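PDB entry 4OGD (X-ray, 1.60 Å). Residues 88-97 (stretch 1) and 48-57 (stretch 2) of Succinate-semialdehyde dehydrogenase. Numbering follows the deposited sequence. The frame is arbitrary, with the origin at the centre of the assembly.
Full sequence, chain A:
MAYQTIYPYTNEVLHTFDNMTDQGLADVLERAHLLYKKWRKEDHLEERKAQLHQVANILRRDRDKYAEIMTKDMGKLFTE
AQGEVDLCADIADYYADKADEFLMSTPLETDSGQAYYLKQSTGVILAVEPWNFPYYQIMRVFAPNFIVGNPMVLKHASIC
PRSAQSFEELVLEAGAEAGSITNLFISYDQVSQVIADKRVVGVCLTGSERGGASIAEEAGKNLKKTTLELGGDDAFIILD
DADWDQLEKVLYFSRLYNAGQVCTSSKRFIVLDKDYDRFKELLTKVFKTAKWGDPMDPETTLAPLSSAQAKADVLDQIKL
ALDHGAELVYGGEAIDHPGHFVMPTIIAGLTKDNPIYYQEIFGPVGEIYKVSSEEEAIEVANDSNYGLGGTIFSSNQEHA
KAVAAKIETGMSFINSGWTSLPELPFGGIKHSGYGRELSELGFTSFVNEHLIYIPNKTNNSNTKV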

# COMPACT_ATOMS: atom_id res chain seq x y z
N CYS A 88 -2.58 -0.99 -24.98
CA CYS A 88 -1.85 0.18 -24.49
C CYS A 88 -2.51 1.46 -24.97
O CYS A 88 -2.62 2.43 -24.21
CB CYS A 88 -0.40 0.16 -24.95
SG CYS A 88 0.61 -1.05 -24.06
N ALA A 89 -2.93 1.47 -26.24
CA ALA A 89 -3.64 2.60 -26.82
C ALA A 89 -4.86 2.90 -25.96
O ALA A 89 -5.08 4.04 -25.55
CB ALA A 89 -4.04 2.30 -28.27
N ASP A 90 -5.64 1.87 -25.66
CA ASP A 90 -6.86 2.04 -24.87
C ASP A 90 -6.62 2.51 -23.43
O ASP A 90 -7.39 3.32 -22.90
CB ASP A 90 -7.70 0.76 -24.88
CG ASP A 90 -8.28 0.46 -26.25
OD1 ASP A 90 -8.34 1.38 -27.10
OD2 ASP A 90 -8.68 -0.70 -26.48
N ILE A 91 -5.55 2.02 -22.81
CA ILE A 91 -5.22 2.44 -21.45
C ILE A 91 -4.86 3.93 -21.39
O ILE A 91 -5.32 4.65 -20.51
CB ILE A 91 -4.09 1.57 -20.85
CG1 ILE A 91 -4.58 0.14 -20.66
CG2 ILE A 91 -3.63 2.15 -19.53
CD1 ILE A 91 -3.47 -0.85 -20.31
N ALA A 92 -4.03 4.38 -22.34
CA ALA A 92 -3.64 5.79 -22.43
C ALA A 92 -4.86 6.67 -22.65
O ALA A 92 -5.06 7.66 -21.93
CB ALA A 92 -2.64 5.97 -23.57
N ASP A 93 -5.70 6.31 -23.61
CA ASP A 93 -6.91 7.10 -23.87
C ASP A 93 -7.83 7.10 -22.65
O ASP A 93 -8.41 8.12 -22.31
CB ASP A 93 -7.66 6.59 -25.10
CG ASP A 93 -7.06 7.08 -26.41
OD1 ASP A 93 -6.44 8.18 -26.45
OD2 ASP A 93 -7.21 6.35 -27.41
N TYR A 94 -7.95 5.94 -21.98
CA TYR A 94 -8.77 5.83 -20.78
C TYR A 94 -8.38 6.84 -19.71
O TYR A 94 -9.21 7.60 -19.24
CB TYR A 94 -8.68 4.40 -20.23
CG TYR A 94 -9.41 4.13 -18.93
CD1 TYR A 94 -8.72 4.07 -17.73
CD2 TYR A 94 -10.78 3.87 -18.91
CE1 TYR A 94 -9.38 3.79 -16.54
CE2 TYR A 94 -11.45 3.60 -17.73
CZ TYR A 94 -10.74 3.55 -16.55
OH TYR A 94 -11.41 3.27 -15.38
N TYR A 95 -7.11 6.86 -19.33
CA TYR A 95 -6.70 7.73 -18.23
C TYR A 95 -6.74 9.21 -18.61
O TYR A 95 -7.03 10.06 -17.78
CB TYR A 95 -5.35 7.30 -17.66
CG TYR A 95 -5.50 6.12 -16.72
CD1 TYR A 95 -6.16 6.27 -15.51
CD2 TYR A 95 -5.02 4.86 -17.06
CE1 TYR A 95 -6.33 5.21 -14.65
CE2 TYR A 95 -5.18 3.79 -16.21
CZ TYR A 95 -5.84 3.97 -15.01
OH TYR A 95 -6.02 2.91 -14.14
N ALA A 96 -6.47 9.50 -19.88
CA ALA A 96 -6.64 10.88 -20.35
C ALA A 96 -8.12 11.29 -20.30
O ALA A 96 -8.44 12.43 -19.92
CB ALA A 96 -6.06 11.04 -21.74
N ASP A 97 -9.01 10.39 -20.69
CA ASP A 97 -10.44 10.68 -20.69
C ASP A 97 -11.01 10.80 -19.29
O ASP A 97 -11.89 11.61 -19.03
CB ASP A 97 -11.23 9.63 -21.47
CG ASP A 97 -11.12 9.80 -22.98
OD1 ASP A 97 -10.73 10.89 -23.44
OD2 ASP A 97 -11.45 8.83 -23.70
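Stretch 2 (48-57) RKAQLHQVAN

Stretch 2 is a helix laid nearly antiparallel on the helix of stretch 1, a close alanine-lined packing with one buttressed histidine-aspartate hydrogen bond along its flank. Both segments are helical throughout, lie within longer helices, and keep their i to i-4 backbone hydrogen bonds. Their axes approach to 8.1 Å at a signed crossing angle of -164°, so the register runs in reverse: Ala 56 lies by Ala 89, Leu 52 by Ala 92, His 53 by Asp 93, and Lys 49 by Ala 96.

The close spacing coincides with small residues. The CA atoms of Ala 89 and Ala 56 are 4.4 Å apart, and Ala 56 CB rests 3.6 Å from Ala 89 O and 4.0 Å from Ala 92 CB. Two turns along from Ala 89, Ala 96 CB lies 3.6 Å from Lys 49 O, a methyl set directly against backbone. Leu 52 is the larger apolar piece in this row: its CD1 lies 3.8 Å from Ala 92 CB, while its CD2 packs 3.3 Å from Ala 92 O and 4.1 Å from Tyr 95 CB.

His 53 leaves its CA sideways, yet its ring comes back over stretch 1. Its ND1 donates to Asp 93 OD1 at 2.7 Å with a nearly straight angle of 164°, and Ala 96 CB sits over one face, 3.4 Å from the ring centroid, in a CH-pi contact. Asp 97 OD1 approaches the ring edge, 3.1 Å from His 53 CE1. Water 2 ties the same pair again, donating to both His 53 O (2.9 Å) and Asp 93 OD1 (2.7 Å).

The rule to read here is alanine on at least one side where the CA atoms come within 5 Å, one leucine packed against Ala 92, Tyr 95 and Ala 96, and a polar pair beside the apolar row.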

# COMPACT_ATOMS: atom_id res chain seq x y z
N ARG A 48 -0.90 17.46 -20.27
CA ARG A 48 -0.60 16.04 -20.06
C ARG A 48 -1.71 15.16 -20.63
O ARG A 48 -1.43 14.11 -21.20
CB ARG A 48 -0.32 15.72 -18.59
CG ARG A 48 0.94 16.38 -18.06
CD ARG A 48 1.41 15.79 -16.72
NE ARG A 48 0.35 15.77 -15.71
CZ ARG A 48 0.05 16.80 -14.93
NH1 ARG A 48 0.72 17.95 -15.04
NH2 ARG A 48 -0.94 16.70 -14.05
N LYS A 49 -2.96 15.60 -20.51
CA LYS A 49 -4.06 14.83 -21.10
C LYS A 49 -3.89 14.73 -22.61
O LYS A 49 -4.03 13.65 -23.18
CB LYS A 49 -5.42 15.47 -20.77
CG LYS A 49 -5.86 15.23 -19.33
CD LYS A 49 -6.92 16.22 -18.89
CE LYS A 49 -8.17 16.13 -19.75
NZ LYS A 49 -9.25 17.03 -19.24
N ALA A 50 -3.57 15.85 -23.25
CA ALA A 50 -3.38 15.86 -24.69
C ALA A 50 -2.18 15.02 -25.10
O ALA A 50 -2.21 14.32 -26.11
CB ALA A 50 -3.22 17.29 -25.19
N GLN A 51 -1.11 15.12 -24.32
CA GLN A 51 0.10 14.35 -24.61
C GLN A 51 -0.14 12.85 -24.48
O GLN A 51 0.38 12.07 -25.27
CB GLN A 51 1.25 14.81 -23.70
CG GLN A 51 1.78 16.20 -24.07
CD GLN A 51 2.41 16.92 -22.90
OE1 GLN A 51 2.65 16.32 -21.85
NE2 GLN A 51 2.69 18.21 -23.07
N LEU A 52 -0.92 12.44 -23.49
CA LEU A 52 -1.25 11.02 -23.33
C LEU A 52 -2.13 10.50 -24.46
O LEU A 52 -1.95 9.38 -24.95
CB LEU A 52 -1.89 10.76 -21.95
CG LEU A 52 -2.06 9.29 -21.55
CD1 LEU A 52 -0.73 8.54 -21.61
CD2 LEU A 52 -2.67 9.20 -20.16
N HIS A 53 -3.09 11.30 -24.90
CA HIS A 53 -3.83 10.97 -26.11
C HIS A 53 -2.88 10.83 -27.32
O HIS A 53 -3.10 9.97 -28.17
CB HIS A 53 -4.92 12.00 -26.39
CG HIS A 53 -6.15 11.82 -25.56
ND1 HIS A 53 -6.84 10.63 -25.50
CD2 HIS A 53 -6.83 12.69 -24.77
CE1 HIS A 53 -7.89 10.77 -24.71
NE2 HIS A 53 -7.91 12.02 -24.26
N GLN A 54 -1.84 11.67 -27.38
CA GLN A 54 -0.92 11.63 -28.51
C GLN A 54 -0.04 10.38 -28.44
O GLN A 54 0.35 9.82 -29.47
CB GLN A 54 -0.07 12.92 -28.58
CG GLN A 54 0.85 13.02 -29.83
CD GLN A 54 0.08 12.98 -31.16
OE1 GLN A 54 -1.12 13.26 -31.21
NE2 GLN A 54 0.77 12.65 -32.23
N VAL A 55 0.26 9.94 -27.22
CA VAL A 55 0.96 8.67 -27.06
C VAL A 55 0.14 7.55 -27.71
O VAL A 55 0.67 6.75 -28.48
CB VAL A 55 1.24 8.34 -25.58
CG1 VAL A 55 1.69 6.89 -25.43
CG2 VAL A 55 2.29 9.27 -25.02
N ALA A 56 -1.16 7.52 -27.41
CA ALA A 56 -2.06 6.55 -28.01
C ALA A 56 -2.09 6.70 -29.53
O ALA A 56 -2.09 5.70 -30.26
CB ALA A 56 -3.47 6.70 -27.42
N ASN A 57 -2.12 7.94 -29.99
CA ASN A 57 -2.15 8.24 -31.43
C ASN A 57 -0.92 7.70 -32.16
O ASN A 57 -1.03 7.11 -33.24
CB ASN A 57 -2.25 9.76 -31.61
CG ASN A 57 -2.66 10.16 -33.02
OD1 ASN A 57 -2.01 11.01 -33.63
ND2 ASN A 57 -3.73 9.57 -33.52
O HOH W 1 -10.72 14.28 -18.28
O HOH W 2 -5.73 9.09 -28.92